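Local coordinates for protein Epf (Streptococcus pyogenes, PDB 4ES8) that is a cell-surface adhesin that binds to cells through an N-terminal domain containing a carbohydrate-binding module, at residues Ser40-Ser45 with Tyr52-Ile57; Lys74-Lys79 with Ala95-Ala100; Thr128-Ile133 with Glu162-Lys167. One frame throughout, in Å; residues are numbered along the deposited sequence. Where two conformers were deposited one is given.

In the fold
Contacts 1 and 2 are buried and lie side by side, their centres about 9 Å apart; contact 3 is partly buried, its centre about 18 Å from that of contact 1 and 17 Å from that of contact 2. All three reach one antiparallel sheet, in which strands 41-46 and 97-105 are neighbours. Contact 1 closes a hairpin by backbone pairing and adds an arginine anchored by its guanidinium. Contact 2 joins that sheet to the second one purely through side chains, around a serine-tyrosine hydroxyl pair. Contact 3 lays a loop on strand 127-135 through one backbone bridge, charged and amide groups and an aromatic ring. Phe-166 of contact 3 packs against Tyr-52 and Ser-98, touching both other contacts.

Contact 1 (Ser40-Ser45 with Tyr52-Ile57); sequences SGRFFS and YVFHLI. With ACT (acetate ion), chain D.
NH1 of Arg-42 is held by two acceptors: it donates to the carbonyl O of His-55 at 2.9 Å and to OXT of an acetate ion, probably from the crystallisation liquor, at 2.8 Å. The backbone N of Ile-57 binds the same OXT at 2.9 Å, while Arg-42 NH2 reaches the second acetate oxygen and Trp-32 O. In this crystal the anion bridges the guanidinium and Ile-57 N. CG of Arg-42 lies between its backbone N and carbonyl carbon (chi1 41°) and passes Phe-54 CE1; the chain then runs extended to NE, carrying the guanidinium to Phe-54 and Ile-57. The guanidinium is sandwiched: CZ of Phe-54 sits over the centre of one face, 3.3 Å from Arg-42 CZ, and CD1 of Ile-57 covers the centre of the opposite face. The planes of guanidinium and Phe-54 ring are 53° apart, and the ring meets the group through CE2 and CZ.

Between the strands, Phe-44 and Val-53 form a hydrogen-bonded antiparallel pair, with Phe-44 N 2.8 Å from Val-53 O, and beyond it His-55 N bonds Arg-42 O at 2.9 Å. On one face of the hairpin, Phe-44 CE1 meets Val-53 CG2 at 3.5 Å. Farther along, CB of Ser-45 stands over the middle of the Tyr-52 ring in a CH-pi contact, 3.7 Å from the ring centroid. The short strand segments run 133° apart, well off strictly antiparallel.

Strand 41-46 continues into the sheet through backbone bonds from Phe-43 and Ser-45 to Ala-100 and Ser-98 of strand 97-105. Tyr-52 OH bonds Ser-98 OG as well, and strand 51-54 pairs with strand 144-146. Ile-78 of strand 76-80, in the other sheet, packs on Arg-42, His-55 and Ile-57.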
# COMPACT_ATOMS: atom_id res chain seq x y z
N SER A 40 -1.84 2.38 -16.85
CA SER A 40 -2.28 1.16 -16.18
C SER A 40 -1.98 -0.06 -17.03
O SER A 40 -1.96 0.05 -18.26
CB SER A 40 -3.78 1.23 -15.87
OG SER A 40 -4.06 2.30 -15.00
N GLY A 41 -1.74 -1.20 -16.37
CA GLY A 41 -1.49 -2.47 -17.05
C GLY A 41 -2.79 -3.10 -17.51
O GLY A 41 -3.87 -2.88 -16.92
N ARG A 42 -2.69 -3.93 -18.54
CA ARG A 42 -3.84 -4.57 -19.16
C ARG A 42 -3.36 -5.96 -19.60
O ARG A 42 -2.31 -6.08 -20.25
CB ARG A 42 -4.34 -3.72 -20.35
CG ARG A 42 -3.19 -3.13 -21.19
CD ARG A 42 -3.73 -2.25 -22.30
NE ARG A 42 -2.70 -1.30 -22.72
CZ ARG A 42 -2.04 -1.36 -23.87
NH1 ARG A 42 -2.25 -2.39 -24.70
NH2 ARG A 42 -1.13 -0.45 -24.17
N PHE A 43 -4.06 -7.00 -19.15
CA PHE A 43 -3.58 -8.37 -19.36
C PHE A 43 -4.72 -9.31 -19.64
O PHE A 43 -5.88 -8.97 -19.36
CB PHE A 43 -2.91 -8.86 -18.05
CG PHE A 43 -1.78 -8.01 -17.54
CD1 PHE A 43 -2.03 -6.91 -16.71
CD2 PHE A 43 -0.46 -8.28 -17.90
CE1 PHE A 43 -0.98 -6.11 -16.23
CE2 PHE A 43 0.59 -7.47 -17.44
CZ PHE A 43 0.33 -6.39 -16.61
N PHE A 44 -4.41 -10.54 -20.10
CA PHE A 44 -5.45 -11.52 -20.29
C PHE A 44 -4.91 -12.90 -20.05
O PHE A 44 -3.69 -13.11 -20.03
CB PHE A 44 -6.09 -11.43 -21.70
CG PHE A 44 -5.14 -11.89 -22.78
CD1 PHE A 44 -4.16 -11.03 -23.28
CD2 PHE A 44 -5.25 -13.16 -23.33
CE1 PHE A 44 -3.27 -11.46 -24.29
CE2 PHE A 44 -4.36 -13.60 -24.34
CZ PHE A 44 -3.38 -12.74 -24.81
N SER A 45 -5.83 -13.85 -19.90
CA SER A 45 -5.48 -15.25 -19.72
C SER A 45 -6.49 -16.14 -20.42
O SER A 45 -7.63 -16.26 -19.97
CB SER A 45 -5.44 -15.61 -18.23
OG SER A 45 -5.10 -16.98 -18.07
N TYR A 52 -1.03 -14.65 -16.67
CA TYR A 52 -1.52 -13.56 -17.52
C TYR A 52 -0.40 -12.93 -18.32
O TYR A 52 0.71 -12.74 -17.81
CB TYR A 52 -2.13 -12.45 -16.62
CG TYR A 52 -3.48 -12.82 -16.05
CD1 TYR A 52 -3.59 -13.72 -14.99
CD2 TYR A 52 -4.65 -12.29 -16.59
CE1 TYR A 52 -4.84 -14.08 -14.48
CE2 TYR A 52 -5.90 -12.63 -16.08
CZ TYR A 52 -5.99 -13.55 -15.04
OH TYR A 52 -7.22 -13.89 -14.52
N VAL A 53 -0.72 -12.53 -19.55
CA VAL A 53 0.20 -11.82 -20.42
C VAL A 53 -0.43 -10.51 -20.87
O VAL A 53 -1.63 -10.30 -20.68
CB VAL A 53 0.64 -12.66 -21.64
CG1 VAL A 53 1.29 -13.97 -21.21
CG2 VAL A 53 -0.54 -12.89 -22.59
N PHE A 54 0.37 -9.62 -21.45
CA PHE A 54 -0.07 -8.28 -21.79
C PHE A 54 -1.11 -8.29 -22.91
O PHE A 54 -0.98 -9.03 -23.89
CB PHE A 54 1.15 -7.42 -22.15
CG PHE A 54 0.85 -5.95 -22.27
CD1 PHE A 54 0.77 -5.15 -21.13
CD2 PHE A 54 0.72 -5.34 -23.52
CE1 PHE A 54 0.52 -3.78 -21.24
CE2 PHE A 54 0.50 -3.96 -23.62
CZ PHE A 54 0.39 -3.19 -22.48
N HIS A 55 -2.17 -7.47 -22.74
CA HIS A 55 -3.31 -7.37 -23.65
C HIS A 55 -3.06 -6.26 -24.66
O HIS A 55 -3.38 -5.09 -24.44
CB HIS A 55 -4.57 -7.08 -22.81
CG HIS A 55 -5.88 -6.95 -23.54
ND1 HIS A 55 -6.15 -5.90 -24.42
CD2 HIS A 55 -7.01 -7.70 -23.42
CE1 HIS A 55 -7.40 -6.07 -24.82
NE2 HIS A 55 -7.97 -7.13 -24.24
N LEU A 56 -2.46 -6.65 -25.80
CA LEU A 56 -2.14 -5.67 -26.84
C LEU A 56 -3.39 -5.06 -27.46
O LEU A 56 -4.43 -5.71 -27.53
CB LEU A 56 -1.28 -6.30 -27.94
CG LEU A 56 0.01 -6.96 -27.48
CD1 LEU A 56 0.51 -7.92 -28.54
CD2 LEU A 56 1.09 -5.92 -27.13
N ILE A 57 -3.28 -3.79 -27.87
CA ILE A 57 -4.35 -3.09 -28.56
C ILE A 57 -3.68 -2.49 -29.83
O ILE A 57 -2.44 -2.47 -29.87
CB ILE A 57 -5.10 -2.07 -27.69
CG1 ILE A 57 -4.15 -0.93 -27.26
CG2 ILE A 57 -5.75 -2.80 -26.48
CD1 ILE A 57 -4.74 0.14 -26.33
C ACT D . 0.12 -1.79 -27.28
O ACT D . 0.57 -0.99 -26.43
OXT ACT D . -0.78 -2.63 -27.11
CH3 ACT D . 0.67 -1.77 -28.72

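Contact 2 (Lys74-Lys79 with Ala95-Ala100); sequences KDSYIK and APYSVA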
# COMPACT_ATOMS: atom_id res chain seq x y z
N LYS A 74 -9.86 -9.29 -31.13
CA LYS A 74 -11.10 -8.54 -30.84
C LYS A 74 -12.13 -9.35 -29.99
O LYS A 74 -13.35 -9.16 -30.13
CB LYS A 74 -11.79 -8.07 -32.17
CG LYS A 74 -10.86 -7.34 -33.13
CD LYS A 74 -11.64 -6.81 -34.34
CE LYS A 74 -10.91 -7.05 -35.63
NZ LYS A 74 -11.70 -6.54 -36.79
N ASP A 75 -11.64 -10.20 -29.07
CA ASP A 75 -12.50 -10.96 -28.16
C ASP A 75 -12.90 -10.07 -26.98
O ASP A 75 -14.07 -10.05 -26.58
CB ASP A 75 -11.84 -12.26 -27.67
CG ASP A 75 -10.38 -12.16 -27.24
OD1 ASP A 75 -9.82 -11.03 -27.26
OD2 ASP A 75 -9.79 -13.21 -26.89
N SER A 76 -11.95 -9.29 -26.46
CA SER A 76 -12.22 -8.34 -25.40
C SER A 76 -11.88 -6.95 -25.88
O SER A 76 -11.03 -6.78 -26.77
CB SER A 76 -11.43 -8.70 -24.13
OG SER A 76 -10.06 -8.95 -24.43
N TYR A 77 -12.59 -5.95 -25.34
CA TYR A 77 -12.28 -4.55 -25.51
C TYR A 77 -12.05 -3.99 -24.14
O TYR A 77 -12.61 -4.50 -23.17
CB TYR A 77 -13.45 -3.78 -26.20
CG TYR A 77 -13.59 -4.05 -27.69
CD1 TYR A 77 -13.92 -5.33 -28.16
CD2 TYR A 77 -13.45 -3.03 -28.62
CE1 TYR A 77 -14.04 -5.58 -29.54
CE2 TYR A 77 -13.60 -3.26 -29.98
CZ TYR A 77 -13.90 -4.53 -30.44
OH TYR A 77 -14.01 -4.76 -31.80
N ILE A 78 -11.25 -2.93 -24.05
CA ILE A 78 -10.94 -2.30 -22.76
C ILE A 78 -11.12 -0.79 -22.88
O ILE A 78 -10.98 -0.23 -23.98
CB ILE A 78 -9.52 -2.68 -22.31
CG1 ILE A 78 -8.44 -2.24 -23.34
CG2 ILE A 78 -9.46 -4.21 -22.00
CD1 ILE A 78 -6.99 -2.56 -22.88
N LYS A 79 -11.41 -0.12 -21.75
CA LYS A 79 -11.66 1.33 -21.80
C LYS A 79 -11.19 1.97 -20.52
O LYS A 79 -11.46 1.44 -19.42
CB LYS A 79 -13.16 1.62 -22.01
CG LYS A 79 -13.54 3.10 -22.10
CD LYS A 79 -15.04 3.31 -22.47
CE LYS A 79 -16.04 2.75 -21.46
NZ LYS A 79 -16.00 3.47 -20.15
N ALA A 95 -14.41 -19.04 -24.20
CA ALA A 95 -14.47 -19.16 -22.76
C ALA A 95 -13.94 -20.50 -22.27
O ALA A 95 -14.05 -21.49 -23.01
CB ALA A 95 -15.90 -18.94 -22.29
N PRO A 96 -13.42 -20.59 -21.02
CA PRO A 96 -13.21 -19.48 -20.07
C PRO A 96 -12.11 -18.53 -20.53
O PRO A 96 -11.17 -18.94 -21.23
CB PRO A 96 -12.84 -20.18 -18.74
CG PRO A 96 -13.00 -21.67 -18.99
CD PRO A 96 -12.92 -21.87 -20.48
N TYR A 97 -12.25 -17.26 -20.16
CA TYR A 97 -11.32 -16.21 -20.57
C TYR A 97 -11.34 -15.11 -19.53
O TYR A 97 -12.41 -14.78 -19.02
CB TYR A 97 -11.75 -15.69 -21.94
CG TYR A 97 -10.94 -14.54 -22.47
CD1 TYR A 97 -9.69 -14.75 -23.05
CD2 TYR A 97 -11.46 -13.24 -22.49
CE1 TYR A 97 -8.97 -13.69 -23.60
CE2 TYR A 97 -10.72 -12.18 -22.99
CZ TYR A 97 -9.48 -12.41 -23.56
OH TYR A 97 -8.76 -11.38 -24.11
N SER A 98 -10.17 -14.54 -19.24
CA SER A 98 -10.11 -13.49 -18.24
C SER A 98 -9.30 -12.29 -18.68
O SER A 98 -8.24 -12.47 -19.29
CB SER A 98 -9.50 -14.05 -16.94
OG SER A 98 -9.21 -13.02 -16.01
N VAL A 99 -9.79 -11.09 -18.34
CA VAL A 99 -9.06 -9.83 -18.54
C VAL A 99 -8.71 -9.29 -17.14
O VAL A 99 -9.56 -9.30 -16.24
CB VAL A 99 -9.88 -8.79 -19.35
CG1 VAL A 99 -9.20 -7.42 -19.36
CG2 VAL A 99 -10.12 -9.28 -20.77
N ALA A 100 -7.48 -8.80 -16.96
CA ALA A 100 -7.08 -8.20 -15.69
C ALA A 100 -6.43 -6.87 -15.94
O ALA A 100 -5.69 -6.72 -16.92
CB ALA A 100 -6.12 -9.11 -14.94
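Strand segments 76-79 and 97-100 run nearly parallel, their directions 16° apart, but 9.2 Å separates their axes, a spacing bridged by side chains. The polar link is between hydroxyls: Ser-76 OG lies 2.8 Å from Tyr-97 OH in a hydrogen bond, near the plane of the tyrosine ring and at its edge. CB of Tyr-97 points toward segment 74-79, CG is anti to the backbone N (chi1 176°), and OH at the end of the ring meets Ser-76. Ser-76 OG also bonds His-55 NE2, so one hydroxyl serves two partners from different strands and loops.

Asp-75 crosses the tyrosine at about a right angle, its carboxylate plane turned 42° from the ring. OD2 lies obliquely by the ring, 3.4 Å from Tyr-97 CE1, and OD1 is 3.3 Å from Tyr-97 OH. OD1 accepts a bent bond on its anti side from the backbone N of Ser-76 at 2.9 Å, and another bond from His-70 ND1.

Below this polar group the contact turns apolar. CG2 of Val-99 touches Ser-76 CB at 3.7 Å, and its other branch, CG1, lies 4.2 Å from CG2 of Ile-78. All five side chains are buried.

Two sheets facing one another across a layer of buried side chains make a beta sandwich, as expected of a carbohydrate-binding module.

Contact 3 (Thr128-Ile133 with Glu162-Lys167); sequences TVDYRI and EEQGFK
Gln-164 lies against Arg-132 and Tyr-131 over its whole length. Its CB sits over the centre of the Arg-132 guanidinium, 3.8 Å from CZ, and near Asp-130 OD1. CG, anti to the carbonyl carbon (chi1 -71°), passes Tyr-131 O at 3.6 Å; the chain, extended beyond it, sets CD and OE1 beside Arg-132 NH1. At the tip, NE2 donates to Tyr-131 O at 2.9 Å in an almost straight bond (178°), lying in both the amide and the carbonyl plane; Glu-150 OE2 takes a second bond.

Asp-130 holds the guanidinium from the edge: OD2 bridges to Arg-132 NE at 2.8 Å, while OD1 receives a weak bond from Gly-165 N. The backbone angles of Gly-165 (phi 99°) would jam a CB against the preceding carbonyl. CB of Asp-130 stands 3.9 Å from the Phe-166 ring centroid, over its face. Val-129 and Lys-167 form one antiparallel bridge, Val-129 N to Lys-167 O being 2.9 Å.

The loop between strands 154-159 and 172-180 is pinned by that bridge and side-chain bonds to strand 127-135, which pairs with strand 186-194; Phe-166 spans to Leu-191 and Lys-193 of that strand, and Gln-164 touches Val-157 and Ile-159 of strand 154-159.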
# COMPACT_ATOMS: atom_id res chain seq x y z
N THR A 128 -17.51 -12.87 -13.43
CA THR A 128 -17.12 -13.03 -12.03
C THR A 128 -15.83 -12.22 -11.86
O THR A 128 -15.15 -11.91 -12.85
CB THR A 128 -17.02 -14.49 -11.60
OG1 THR A 128 -16.18 -15.19 -12.53
CG2 THR A 128 -18.41 -15.17 -11.55
N VAL A 129 -15.59 -11.75 -10.64
CA VAL A 129 -14.54 -10.79 -10.36
C VAL A 129 -13.67 -11.22 -9.20
O VAL A 129 -14.15 -11.82 -8.23
CB VAL A 129 -15.29 -9.43 -10.03
CG1 VAL A 129 -14.34 -8.34 -9.51
CG2 VAL A 129 -16.08 -8.92 -11.23
N ASP A 130 -12.39 -10.85 -9.28
CA ASP A 130 -11.43 -11.07 -8.20
C ASP A 130 -10.62 -9.79 -8.01
O ASP A 130 -10.47 -9.00 -8.96
CB ASP A 130 -10.49 -12.27 -8.49
CG ASP A 130 -9.67 -12.76 -7.29
OD1 ASP A 130 -9.96 -12.34 -6.14
OD2 ASP A 130 -8.72 -13.54 -7.51
N TYR A 131 -10.13 -9.58 -6.79
CA TYR A 131 -9.28 -8.42 -6.44
C TYR A 131 -8.01 -8.96 -5.80
O TYR A 131 -8.10 -9.73 -4.84
CB TYR A 131 -9.96 -7.46 -5.45
CG TYR A 131 -11.39 -7.06 -5.75
CD1 TYR A 131 -11.74 -6.56 -7.01
CD2 TYR A 131 -12.36 -7.06 -4.76
CE1 TYR A 131 -13.04 -6.11 -7.26
CE2 TYR A 131 -13.65 -6.62 -5.00
CZ TYR A 131 -13.99 -6.15 -6.26
OH TYR A 131 -15.28 -5.74 -6.50
N ARG A 132 -6.86 -8.56 -6.32
CA ARG A 132 -5.60 -9.04 -5.77
C ARG A 132 -4.62 -7.92 -5.64
O ARG A 132 -4.81 -6.87 -6.25
CB ARG A 132 -5.00 -10.11 -6.69
CG ARG A 132 -5.80 -11.42 -6.81
CD ARG A 132 -5.55 -12.37 -5.66
NE ARG A 132 -6.50 -13.48 -5.74
CZ ARG A 132 -6.56 -14.45 -4.83
NH1 ARG A 132 -5.78 -14.41 -3.76
NH2 ARG A 132 -7.45 -15.44 -4.97
N ILE A 133 -3.54 -8.16 -4.88
CA ILE A 133 -2.40 -7.24 -4.85
C ILE A 133 -1.32 -7.87 -5.74
O ILE A 133 -1.17 -9.10 -5.74
CB ILE A 133 -1.88 -6.97 -3.42
CG1 ILE A 133 -3.03 -6.54 -2.48
CG2 ILE A 133 -0.73 -5.93 -3.42
CD1 ILE A 133 -3.80 -5.30 -2.90
N GLU A 162 -16.02 -9.62 2.13
CA GLU A 162 -15.95 -10.53 0.97
C GLU A 162 -14.71 -11.38 0.96
O GLU A 162 -13.75 -11.13 1.71
CB GLU A 162 -15.91 -9.76 -0.37
CG GLU A 162 -16.61 -8.44 -0.38
CD GLU A 162 -17.07 -7.96 -1.73
OE1 GLU A 162 -16.34 -8.12 -2.74
OE2 GLU A 162 -18.13 -7.31 -1.74
N GLU A 163 -14.70 -12.34 0.04
CA GLU A 163 -13.57 -13.25 -0.17
C GLU A 163 -12.87 -12.98 -1.47
O GLU A 163 -13.51 -12.57 -2.44
CB GLU A 163 -14.05 -14.73 -0.25
CG GLU A 163 -14.86 -15.22 0.92
CD GLU A 163 -16.26 -14.67 0.98
OE1 GLU A 163 -17.00 -14.81 -0.02
OE2 GLU A 163 -16.60 -14.02 2.00
N GLN A 164 -11.58 -13.34 -1.52
CA GLN A 164 -10.84 -13.30 -2.79
C GLN A 164 -11.20 -14.58 -3.58
O GLN A 164 -11.86 -15.49 -3.07
CB GLN A 164 -9.33 -13.18 -2.55
CG GLN A 164 -8.97 -11.80 -2.04
CD GLN A 164 -7.50 -11.72 -1.75
OE1 GLN A 164 -7.02 -12.29 -0.76
NE2 GLN A 164 -6.77 -11.01 -2.62
N GLY A 165 -10.77 -14.62 -4.83
CA GLY A 165 -11.15 -15.66 -5.77
C GLY A 165 -12.28 -15.11 -6.62
O GLY A 165 -12.98 -14.17 -6.21
N PHE A 166 -12.46 -15.67 -7.82
CA PHE A 166 -13.50 -15.18 -8.71
C PHE A 166 -14.87 -15.52 -8.18
O PHE A 166 -15.20 -16.70 -7.98
CB PHE A 166 -13.35 -15.75 -10.13
CG PHE A 166 -12.18 -15.15 -10.88
CD1 PHE A 166 -12.32 -13.95 -11.55
CD2 PHE A 166 -10.94 -15.78 -10.87
CE1 PHE A 166 -11.23 -13.38 -12.22
CE2 PHE A 166 -9.86 -15.23 -11.57
CZ PHE A 166 -10.01 -14.02 -12.23
N LYS A 167 -15.69 -14.48 -8.01
CA LYS A 167 -17.04 -14.61 -7.47
C LYS A 167 -17.94 -13.55 -8.04
O LYS A 167 -17.47 -12.52 -8.52
CB LYS A 167 -17.00 -14.38 -5.92
CG LYS A 167 -16.20 -15.39 -5.11
CD LYS A 167 -16.56 -15.32 -3.65
CE LYS A 167 -16.13 -16.60 -2.95
NZ LYS A 167 -17.10 -17.02 -1.89